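Local coordinates for protein MIX1 (Leishmania major, PDB 3HA4) that forms homodimers and probably acts as a membrane-linked, TPR-like helical scaffold that mediates protein-protein interactions, though its precise function is unknown, at residues 28-34 with 64-70; 37-41 with 57-61. The contacts are given in a common frame with arbitrary orientation. Numbering follows the deposited sequence.

Contact 1 of 2, residues 28-34 with 64-70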
ATOM      1  N   ASP A  28       0.738  11.925  21.989  1.00 29.64           N
ATOM      2  CA  ASP A  28      -0.043  13.054  21.507  1.00 28.22           C
ATOM      3  C   ASP A  28      -1.487  12.623  21.263  1.00 38.58           C
ATOM      4  O   ASP A  28      -1.753  11.701  20.497  1.00 35.26           O
ATOM      5  CB  ASP A  28       0.599  13.620  20.237  1.00 28.11           C
ATOM      6  CG  ASP A  28      -0.036  14.921  19.751  1.00 26.67           C
ATOM      7  OD1 ASP A  28      -1.072  15.380  20.287  1.00 29.07           O
ATOM      8  OD2 ASP A  28       0.527  15.490  18.796  1.00 27.40           O
ATOM      9  N   PRO A  29      -2.406  13.312  21.896  1.00 39.86           N
ATOM     10  CA  PRO A  29      -3.821  13.045  21.810  1.00 37.82           C
ATOM     11  C   PRO A  29      -4.343  13.275  20.423  1.00 38.55           C
ATOM     12  O   PRO A  29      -5.338  12.750  20.057  1.00 29.56           O
ATOM     13  CB  PRO A  29      -4.381  14.076  22.748  1.00 35.60           C
ATOM     14  CG  PRO A  29      -3.329  14.432  23.567  1.00 48.30           C
ATOM     15  CD  PRO A  29      -2.152  14.405  22.818  1.00 40.25           C
ATOM     16  N   ARG A  30      -3.657  14.107  19.683  1.00 39.26           N
ATOM     17  CA  ARG A  30      -4.027  14.463  18.343  1.00 42.03           C
ATOM     18  C   ARG A  30      -3.506  13.544  17.296  1.00 34.86           C
ATOM     19  O   ARG A  30      -3.766  13.750  16.166  1.00 34.81           O
ATOM     20  CB  ARG A  30      -3.611  15.889  18.046  1.00 34.67           C
ATOM     21  CG  ARG A  30      -3.652  16.688  19.258  1.00 45.48           C
ATOM     22  CD  ARG A  30      -4.200  18.012  19.080  1.00 38.25           C
ATOM     23  NE  ARG A  30      -4.070  18.360  17.724  1.00 43.15           N
ATOM     24  CZ  ARG A  30      -3.814  19.565  17.301  1.00 76.87           C
ATOM     25  NH1 ARG A  30      -3.648  20.539  18.160  1.00 51.29           N
ATOM     26  NH2 ARG A  30      -3.714  19.773  16.006  1.00 69.51           N
ATOM     27  N   ARG A  31      -2.782  12.521  17.680  1.00 24.04           N
ATOM     28  CA  ARG A  31      -2.203  11.650  16.697  1.00 25.45           C
ATOM     29  C   ARG A  31      -3.213  10.733  16.026  1.00 23.77           C
ATOM     30  O   ARG A  31      -3.894   9.999  16.680  1.00 24.62           O
ATOM     31  CB  ARG A  31      -1.090  10.850  17.340  1.00 25.86           C
ATOM     32  CG  ARG A  31      -0.854   9.548  16.726  1.00 26.30           C
ATOM     33  CD  ARG A  31       0.288   8.830  17.267  1.00 27.51           C
ATOM     34  NE  ARG A  31      -0.077   8.047  18.417  1.00 27.89           N
ATOM     35  CZ  ARG A  31      -0.515   6.805  18.382  1.00 28.16           C
ATOM     36  NH1 ARG A  31      -0.663   6.164  17.266  1.00 27.55           N
ATOM     37  NH2 ARG A  31      -0.823   6.208  19.481  1.00 32.20           N
ATOM     38  N   PRO A  32      -3.274  10.766  14.704  1.00 24.17           N
ATOM     39  CA  PRO A  32      -4.172   9.875  13.966  1.00 23.51           C
ATOM     40  C   PRO A  32      -3.657   8.466  14.135  1.00 24.72           C
ATOM     41  O   PRO A  32      -2.460   8.243  13.985  1.00 26.54           O
ATOM     42  CB  PRO A  32      -3.992  10.309  12.500  1.00 23.15           C
ATOM     43  CG  PRO A  32      -3.227  11.616  12.553  1.00 24.96           C
ATOM     44  CD  PRO A  32      -2.418  11.565  13.812  1.00 24.58           C
ATOM     45  N   PRO A  33      -4.533   7.519  14.466  1.00 24.25           N
ATOM     46  CA  PRO A  33      -3.974   6.164  14.484  1.00 24.16           C
ATOM     47  C   PRO A  33      -3.526   5.783  13.070  1.00 24.08           C
ATOM     48  O   PRO A  33      -4.164   6.182  12.091  1.00 23.50           O
ATOM     49  CB  PRO A  33      -5.150   5.292  14.955  1.00 24.40           C
ATOM     50  CG  PRO A  33      -6.156   6.269  15.527  1.00 24.37           C
ATOM     51  CD  PRO A  33      -5.960   7.559  14.811  1.00 23.41           C
ATOM     52  N   TRP A  34      -2.442   5.018  12.975  1.00 26.44           N
ATOM     53  CA  TRP A  34      -1.868   4.626  11.690  1.00 25.86           C
ATOM     54  C   TRP A  34      -2.855   3.889  10.751  1.00 24.53           C
ATOM     55  O   TRP A  34      -2.887   4.162   9.549  1.00 25.63           O
ATOM     56  CB  TRP A  34      -0.568   3.830  11.913  1.00 26.97           C
ATOM     57  CG  TRP A  34       0.115   3.379  10.649  1.00 25.84           C
ATOM     58  CD1 TRP A  34       1.037   4.074   9.917  1.00 25.34           C
ATOM     59  CD2 TRP A  34      -0.094   2.137   9.959  1.00 26.88           C
ATOM     60  NE1 TRP A  34       1.419   3.343   8.819  1.00 26.61           N
ATOM     61  CE2 TRP A  34       0.746   2.149   8.821  1.00 33.81           C
ATOM     62  CE3 TRP A  34      -0.901   1.016  10.196  1.00 25.62           C
ATOM     63  CZ2 TRP A  34       0.801   1.080   7.918  1.00 25.99           C
ATOM     64  CZ3 TRP A  34      -0.847  -0.047   9.298  1.00 26.85           C
ATOM     65  CH2 TRP A  34      -0.001  -0.005   8.172  1.00 24.73           C
ATOM     66  N   TYR A  64       4.464  11.426  12.877  1.00 26.18           N
ATOM     67  CA  TYR A  64       4.055  10.347  13.770  1.00 25.99           C
ATOM     68  C   TYR A  64       4.630   8.982  13.391  1.00 29.38           C
ATOM     69  O   TYR A  64       4.792   8.112  14.251  1.00 26.03           O
ATOM     70  CB  TYR A  64       2.522  10.277  13.834  1.00 28.52           C
ATOM     71  CG  TYR A  64       1.897  11.478  14.514  1.00 26.74           C
ATOM     72  CD1 TYR A  64       2.102  11.716  15.871  1.00 34.17           C
ATOM     73  CD2 TYR A  64       1.118  12.373  13.804  1.00 27.09           C
ATOM     74  CE1 TYR A  64       1.538  12.816  16.498  1.00 30.63           C
ATOM     75  CE2 TYR A  64       0.544  13.472  14.416  1.00 28.20           C
ATOM     76  CZ  TYR A  64       0.760  13.686  15.763  1.00 31.53           C
ATOM     77  OH  TYR A  64       0.200  14.772  16.371  1.00 30.47           O
ATOM     78  N   TYR A  65       4.935   8.796  12.107  1.00 26.35           N
ATOM     79  CA  TYR A  65       5.385   7.497  11.618  1.00 25.33           C
ATOM     80  C   TYR A  65       6.542   7.600  10.607  1.00 24.82           C
ATOM     81  O   TYR A  65       6.448   7.084   9.501  1.00 25.30           O
ATOM     82  CB  TYR A  65       4.195   6.732  11.019  1.00 25.62           C
ATOM     83  CG  TYR A  65       2.981   6.757  11.898  1.00 27.28           C
ATOM     84  CD1 TYR A  65       2.916   5.969  13.033  1.00 26.55           C
ATOM     85  CD2 TYR A  65       1.899   7.593  11.616  1.00 26.36           C
ATOM     86  CE1 TYR A  65       1.802   5.988  13.869  1.00 26.09           C
ATOM     87  CE2 TYR A  65       0.767   7.624  12.453  1.00 28.45           C
ATOM     88  CZ  TYR A  65       0.735   6.817  13.579  1.00 25.80           C
ATOM     89  OH  TYR A  65      -0.347   6.819  14.426  1.00 26.95           O
ATOM     90  N   PRO A  66       7.647   8.243  11.009  1.00 25.63           N
ATOM     91  CA  PRO A  66       8.793   8.473  10.115  1.00 25.71           C
ATOM     92  C   PRO A  66       9.480   7.170   9.696  1.00 26.83           C
ATOM     93  O   PRO A  66      10.289   7.186   8.762  1.00 25.86           O
ATOM     94  CB  PRO A  66       9.776   9.275  10.973  1.00 25.82           C
ATOM     95  CG  PRO A  66       9.374   9.008  12.410  1.00 26.08           C
ATOM     96  CD  PRO A  66       7.968   8.460  12.432  1.00 26.08           C
ATOM     97  N   ALA A  67       9.178   6.076  10.388  1.00 25.12           N
ATOM     98  CA  ALA A  67       9.771   4.776  10.075  1.00 25.22           C
ATOM     99  C   ALA A  67       8.912   3.901   9.177  1.00 25.18           C
ATOM    100  O   ALA A  67       9.361   2.838   8.753  1.00 40.51           O
ATOM    101  CB  ALA A  67      10.129   4.017  11.341  1.00 25.99           C
ATOM    102  N   ASP A  68       7.691   4.337   8.880  1.00 38.91           N
ATOM    103  CA  ASP A  68       6.787   3.548   8.041  1.00 28.59           C
ATOM    104  C   ASP A  68       7.118   3.628   6.546  1.00 25.50           C
ATOM    105  O   ASP A  68       7.510   4.689   6.036  1.00 24.26           O
ATOM    106  CB  ASP A  68       5.337   3.981   8.247  1.00 29.44           C
ATOM    107  CG  ASP A  68       4.355   3.117   7.464  1.00 43.23           C
ATOM    108  OD1 ASP A  68       4.506   1.869   7.496  1.00 46.48           O
ATOM    109  OD2 ASP A  68       3.446   3.684   6.813  1.00 27.38           O
ATOM    110  N   TRP A  69       6.933   2.513   5.842  1.00 25.40           N
ATOM    111  CA  TRP A  69       7.181   2.471   4.389  1.00 24.59           C
ATOM    112  C   TRP A  69       5.872   2.304   3.619  1.00 25.04           C
ATOM    113  O   TRP A  69       5.780   2.679   2.451  1.00 25.01           O
ATOM    114  CB  TRP A  69       8.165   1.334   4.013  1.00 25.41           C
ATOM    115  CG  TRP A  69       7.680   0.014   4.492  1.00 25.28           C
ATOM    116  CD1 TRP A  69       7.871  -0.523   5.725  1.00 26.43           C
ATOM    117  CD2 TRP A  69       6.852  -0.907   3.775  1.00 25.82           C
ATOM    118  NE1 TRP A  69       7.227  -1.733   5.818  1.00 27.97           N
ATOM    119  CE2 TRP A  69       6.596  -1.992   4.632  1.00 26.74           C
ATOM    120  CE3 TRP A  69       6.317  -0.928   2.488  1.00 26.13           C
ATOM    121  CZ2 TRP A  69       5.838  -3.089   4.241  1.00 29.49           C
ATOM    122  CZ3 TRP A  69       5.558  -2.014   2.106  1.00 27.39           C
ATOM    123  CH2 TRP A  69       5.330  -3.082   2.977  1.00 28.44           C
ATOM    124  N   LEU A  70       4.867   1.733   4.278  1.00 25.47           N
ATOM    125  CA  LEU A  70       3.609   1.392   3.621  1.00 25.89           C
ATOM    126  C   LEU A  70       2.885   2.626   3.093  1.00 25.00           C
ATOM    127  O   LEU A  70       2.485   2.686   1.929  1.00 26.08           O
ATOM    128  CB  LEU A  70       2.698   0.612   4.572  1.00 27.14           C
ATOM    129  CG  LEU A  70       1.472  -0.053   3.942  1.00 44.35           C
ATOM    130  CD1 LEU A  70       1.805  -0.647   2.574  1.00 50.90           C
ATOM    131  CD2 LEU A  70       0.909  -1.122   4.861  1.00 60.82           C
TER
HETATM  132  O   HOH W   1      -1.575   4.216  15.254  1.00 42.27           O
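Two loops run side by side here, and two tyrosines from 64-70 supply most of what joins them. The hydroxyl of Tyr65 is fully used: its OH donates to Pro32 O at 2.6 Å, while Arg31 NH1 donates to Tyr65 OH at 2.9 Å. Water 1 donates a further hydrogen bond to Tyr65 OH at 3.0 Å and accepts one from Trp34 N at 2.6 Å, so the first amide of helix 34-42 is satisfied through solvent. The rest of the Arg31 guanidinium is served in part by His26 O, which takes a bond from NE. Tyr64 OH donates to Asp28 OD2 at 2.6 Å; the other carboxylate oxygen, Asp28 OD1, accepts from Arg30 N at 2.9 Å, forming an Asx turn. Proline suits position 32, since it needs no amide partner and its CD packs 3.6 Å from Tyr64 CE2. The ring faces are used too: Arg31 CB lies over that of Tyr64 and Trp34 CB over that of Tyr65, both CH-pi contacts, and the indole edge of Trp34 meets the Tyr65 face in a T-shaped pair. The buried indole nitrogen, Trp34 NE1, donates to Asp68 OD2 at 2.9 Å; Asp68 OD2 also accepts from Ile71 N, and its OD1 weakly from Leu70 N, 3.2 Å away. Asp68 thereby caps helix 70-81, an N-terminal helix cap within the helix-turn-helix connections of a TPR-like fold.

Contact 2 of 2, residues 37-41 with 57-61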
ATOM      1  N   LEU A  37      -5.228   6.343   9.096  1.00 25.28           N
ATOM      2  CA  LEU A  37      -4.402   7.147   8.234  1.00 25.22           C
ATOM      3  C   LEU A  37      -4.036   6.422   6.972  1.00 26.09           C
ATOM      4  O   LEU A  37      -4.067   6.968   5.913  1.00 29.44           O
ATOM      5  CB  LEU A  37      -3.159   7.573   8.985  1.00 25.81           C
ATOM      6  CG  LEU A  37      -2.205   8.533   8.315  1.00 28.55           C
ATOM      7  CD1 LEU A  37      -2.880   9.747   7.864  1.00 25.20           C
ATOM      8  CD2 LEU A  37      -1.048   8.853   9.153  1.00 26.17           C
ATOM      9  N   HIS A  38      -3.703   5.162   7.094  1.00 26.24           N
ATOM     10  CA  HIS A  38      -3.445   4.358   5.948  1.00 27.10           C
ATOM     11  C   HIS A  38      -4.703   4.209   5.130  1.00 26.66           C
ATOM     12  O   HIS A  38      -4.679   4.297   3.951  1.00 25.55           O
ATOM     13  CB  HIS A  38      -2.901   3.015   6.366  1.00 27.02           C
ATOM     14  CG  HIS A  38      -2.804   2.038   5.250  1.00 26.98           C
ATOM     15  ND1 HIS A  38      -3.857   1.258   4.860  1.00 26.06           N
ATOM     16  CD2 HIS A  38      -1.784   1.715   4.436  1.00 29.27           C
ATOM     17  CE1 HIS A  38      -3.490   0.498   3.856  1.00 27.59           C
ATOM     18  NE2 HIS A  38      -2.237   0.755   3.581  1.00 25.84           N
ATOM     19  N   GLN A  39      -5.809   3.997   5.789  1.00 26.10           N
ATOM     20  CA  GLN A  39      -7.113   3.905   5.146  1.00 26.47           C
ATOM     21  C   GLN A  39      -7.521   5.200   4.418  1.00 30.31           C
ATOM     22  O   GLN A  39      -8.115   5.158   3.337  1.00 27.65           O
ATOM     23  CB  GLN A  39      -8.172   3.477   6.156  1.00 26.57           C
ATOM     24  CG  GLN A  39      -9.560   3.286   5.582  1.00 31.44           C
ATOM     25  CD  GLN A  39     -10.576   2.933   6.659  1.00 33.00           C
ATOM     26  OE1 GLN A  39     -11.225   1.888   6.607  1.00 40.70           O
ATOM     27  NE2 GLN A  39     -10.698   3.798   7.657  1.00 40.18           N
ATOM     28  N   ARG A  40      -7.154   6.336   4.961  1.00 27.53           N
ATOM     29  CA  ARG A  40      -7.467   7.596   4.356  1.00 29.19           C
ATOM     30  C   ARG A  40      -6.642   7.858   3.134  1.00 31.04           C
ATOM     31  O   ARG A  40      -7.076   8.439   2.185  1.00 35.50           O
ATOM     32  CB  ARG A  40      -7.237   8.681   5.366  1.00 27.82           C
ATOM     33  CG  ARG A  40      -8.454   9.107   6.010  1.00 40.40           C
ATOM     34  CD  ARG A  40      -8.275   9.851   7.258  1.00 24.11           C
ATOM     35  NE  ARG A  40      -9.516   9.783   7.991  1.00 30.92           N
ATOM     36  CZ  ARG A  40      -9.831  10.528   9.034  1.00 44.29           C
ATOM     37  NH1 ARG A  40      -8.990  11.416   9.494  1.00 38.83           N
ATOM     38  NH2 ARG A  40     -10.990  10.383   9.616  1.00 49.10           N
ATOM     39  N   VAL A  41      -5.422   7.401   3.176  1.00 33.00           N
ATOM     40  CA  VAL A  41      -4.490   7.599   2.099  1.00 26.04           C
ATOM     41  C   VAL A  41      -4.805   6.690   0.938  1.00 33.02           C
ATOM     42  O   VAL A  41      -4.575   7.017  -0.186  1.00 26.67           O
ATOM     43  CB  VAL A  41      -3.065   7.358   2.574  1.00 42.35           C
ATOM     44  CG1 VAL A  41      -2.148   7.190   1.437  1.00 25.82           C
ATOM     45  CG2 VAL A  41      -2.611   8.461   3.436  1.00 25.76           C
ATOM     46  N   MET A  57      -1.937  14.946   5.685  1.00 25.99           N
ATOM     47  CA  MET A  57      -1.828  13.520   5.896  1.00 25.18           C
ATOM     48  C   MET A  57      -0.370  13.074   5.753  1.00 29.83           C
ATOM     49  O   MET A  57       0.085  12.233   6.516  1.00 25.10           O
ATOM     50  CB  MET A  57      -2.756  12.752   4.960  1.00 27.35           C
ATOM     51  CG  MET A  57      -4.149  12.578   5.536  1.00 33.02           C
ATOM     52  SD  MET A  57      -5.182  11.478   4.552  1.00 36.69           S
ATOM     53  CE  MET A  57      -5.373  12.441   3.051  1.00 26.35           C
ATOM     54  N   TRP A  58       0.350  13.659   4.794  1.00 24.95           N
ATOM     55  CA  TRP A  58       1.756  13.363   4.584  1.00 26.16           C
ATOM     56  C   TRP A  58       2.560  13.846   5.781  1.00 26.70           C
ATOM     57  O   TRP A  58       3.406  13.122   6.320  1.00 29.03           O
ATOM     58  CB  TRP A  58       2.279  14.022   3.298  1.00 24.81           C
ATOM     59  CG  TRP A  58       3.781  13.907   3.177  1.00 25.59           C
ATOM     60  CD1 TRP A  58       4.672  14.907   2.895  1.00 25.13           C
ATOM     61  CD2 TRP A  58       4.560  12.726   3.388  1.00 25.03           C
ATOM     62  NE1 TRP A  58       5.957  14.413   2.897  1.00 28.30           N
ATOM     63  CE2 TRP A  58       5.914  13.077   3.199  1.00 27.77           C
ATOM     64  CE3 TRP A  58       4.242  11.402   3.709  1.00 25.12           C
ATOM     65  CZ2 TRP A  58       6.945  12.154   3.315  1.00 24.45           C
ATOM     66  CZ3 TRP A  58       5.276  10.481   3.833  1.00 24.07           C
ATOM     67  CH2 TRP A  58       6.606  10.863   3.638  1.00 25.31           C
ATOM     68  N   GLU A  59       2.270  15.075   6.192  1.00 25.27           N
ATOM     69  CA  GLU A  59       2.874  15.690   7.372  1.00 25.66           C
ATOM     70  C   GLU A  59       2.632  14.867   8.621  1.00 25.68           C
ATOM     71  O   GLU A  59       3.517  14.711   9.455  1.00 29.04           O
ATOM     72  CB  GLU A  59       2.320  17.099   7.570  1.00 30.13           C
ATOM     73  CG  GLU A  59       3.172  17.926   8.496  1.00 57.17           C
ATOM     74  CD  GLU A  59       4.637  17.800   8.150  1.00 90.28           C
ATOM     75  OE1 GLU A  59       5.417  17.364   9.035  1.00 61.87           O
ATOM     76  OE2 GLU A  59       4.993  18.110   6.982  1.00 59.82           O
ATOM     77  N   GLN A  60       1.429  14.318   8.743  1.00 26.26           N
ATOM     78  CA  GLN A  60       1.149  13.425   9.857  1.00 26.14           C
ATOM     79  C   GLN A  60       2.010  12.173   9.823  1.00 25.82           C
ATOM     80  O   GLN A  60       2.407  11.676  10.881  1.00 25.28           O
ATOM     81  CB  GLN A  60      -0.337  13.063   9.941  1.00 26.33           C
ATOM     82  CG  GLN A  60      -1.225  14.270  10.190  1.00 27.62           C
ATOM     83  CD  GLN A  60      -2.705  13.965  10.054  1.00 38.29           C
ATOM     84  OE1 GLN A  60      -3.115  13.180   9.210  1.00 31.03           O
ATOM     85  NE2 GLN A  60      -3.515  14.595  10.894  1.00 33.98           N
ATOM     86  N   THR A  61       2.310  11.649   8.631  1.00 27.19           N
ATOM     87  CA  THR A  61       3.068  10.410   8.598  1.00 29.15           C
ATOM     88  C   THR A  61       4.560  10.646   8.856  1.00 25.16           C
ATOM     89  O   THR A  61       5.175   9.882   9.578  1.00 25.09           O
ATOM     90  CB  THR A  61       2.802   9.528   7.350  1.00 26.98           C
ATOM     91  OG1 THR A  61       3.874   9.662   6.415  1.00 52.03           O
ATOM     92  CG2 THR A  61       1.506   9.891   6.697  1.00 24.90           C
TER
HETATM   93  O   HOH W   2      -5.988  12.259   8.789  1.00 32.21           O
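Met57 opens the second segment and does most of the work. Its long, flexible side chain reaches across the gap to helix 34-42, where its SD comes 3.6 Å from Arg40 CB and 4.1 Å from Val41 CG2, and its CG lies 3.9 Å from Leu37 CD1. An unbranched thioether suits this place because it can fill the space between helices whose axes stay 10.9 Å apart at closest approach. Trp58 turns away from helix 34-42 and serves another interface, packing on Met97 and Val101 of helix 94-109 and donating from NE1 to Glu100. The two segments run roughly antiparallel, at 146° between their directions, as neighbouring helices do in the helix-turn-helix arrangement of a TPR-like fold; with Met57 facing helix 34-42 and Trp58 packed on helix 94-109, helix 54-64 offers different faces to different neighbours. Past exposed Glu59 and one turn beyond Met57, Gln60 brings amide chemistry to the edge: Leu37 CD1 packs 3.7 Å from Gln60 OE1, and water 2 donates to Gln60 OE1 at 3.0 Å while accepting from Arg40 NH1 at 3.2 Å. This bridge joins two polar side chains that do not bond directly. The CA-to-CB bond of Thr61 points toward 37-41, and its CG2 lies 3.7 Å from Leu37 CD2, while its OG1 makes a weak 3.5 Å hydrogen bond back to Trp58 O within its own helix.

How the contacts relate
Contact 2 joins the bodies of helices 34-42 and 54-64 and is the more deeply buried; contact 1, farther from the centre of the chain and partly exposed, joins the loops that lead into helix 34-42 and out of helix 54-64 toward helix 70-81. Chemistry follows place. Outside helix, backbone groups such as Pro32 O need side-chain partners, so contact 1 is rich in direct hydrogen bonds, whereas contact 2 relies on aliphatic and thioether packing, with one water bridge at its margin. They meet where Tyr65 CE2 lies 4.0 Å from Leu37 CD2 and Pro32 CG 3.4 Å from Gln60 NE2. Both also reach the second subunit, through Trp34 and Leu70, and through His38 and Gln39.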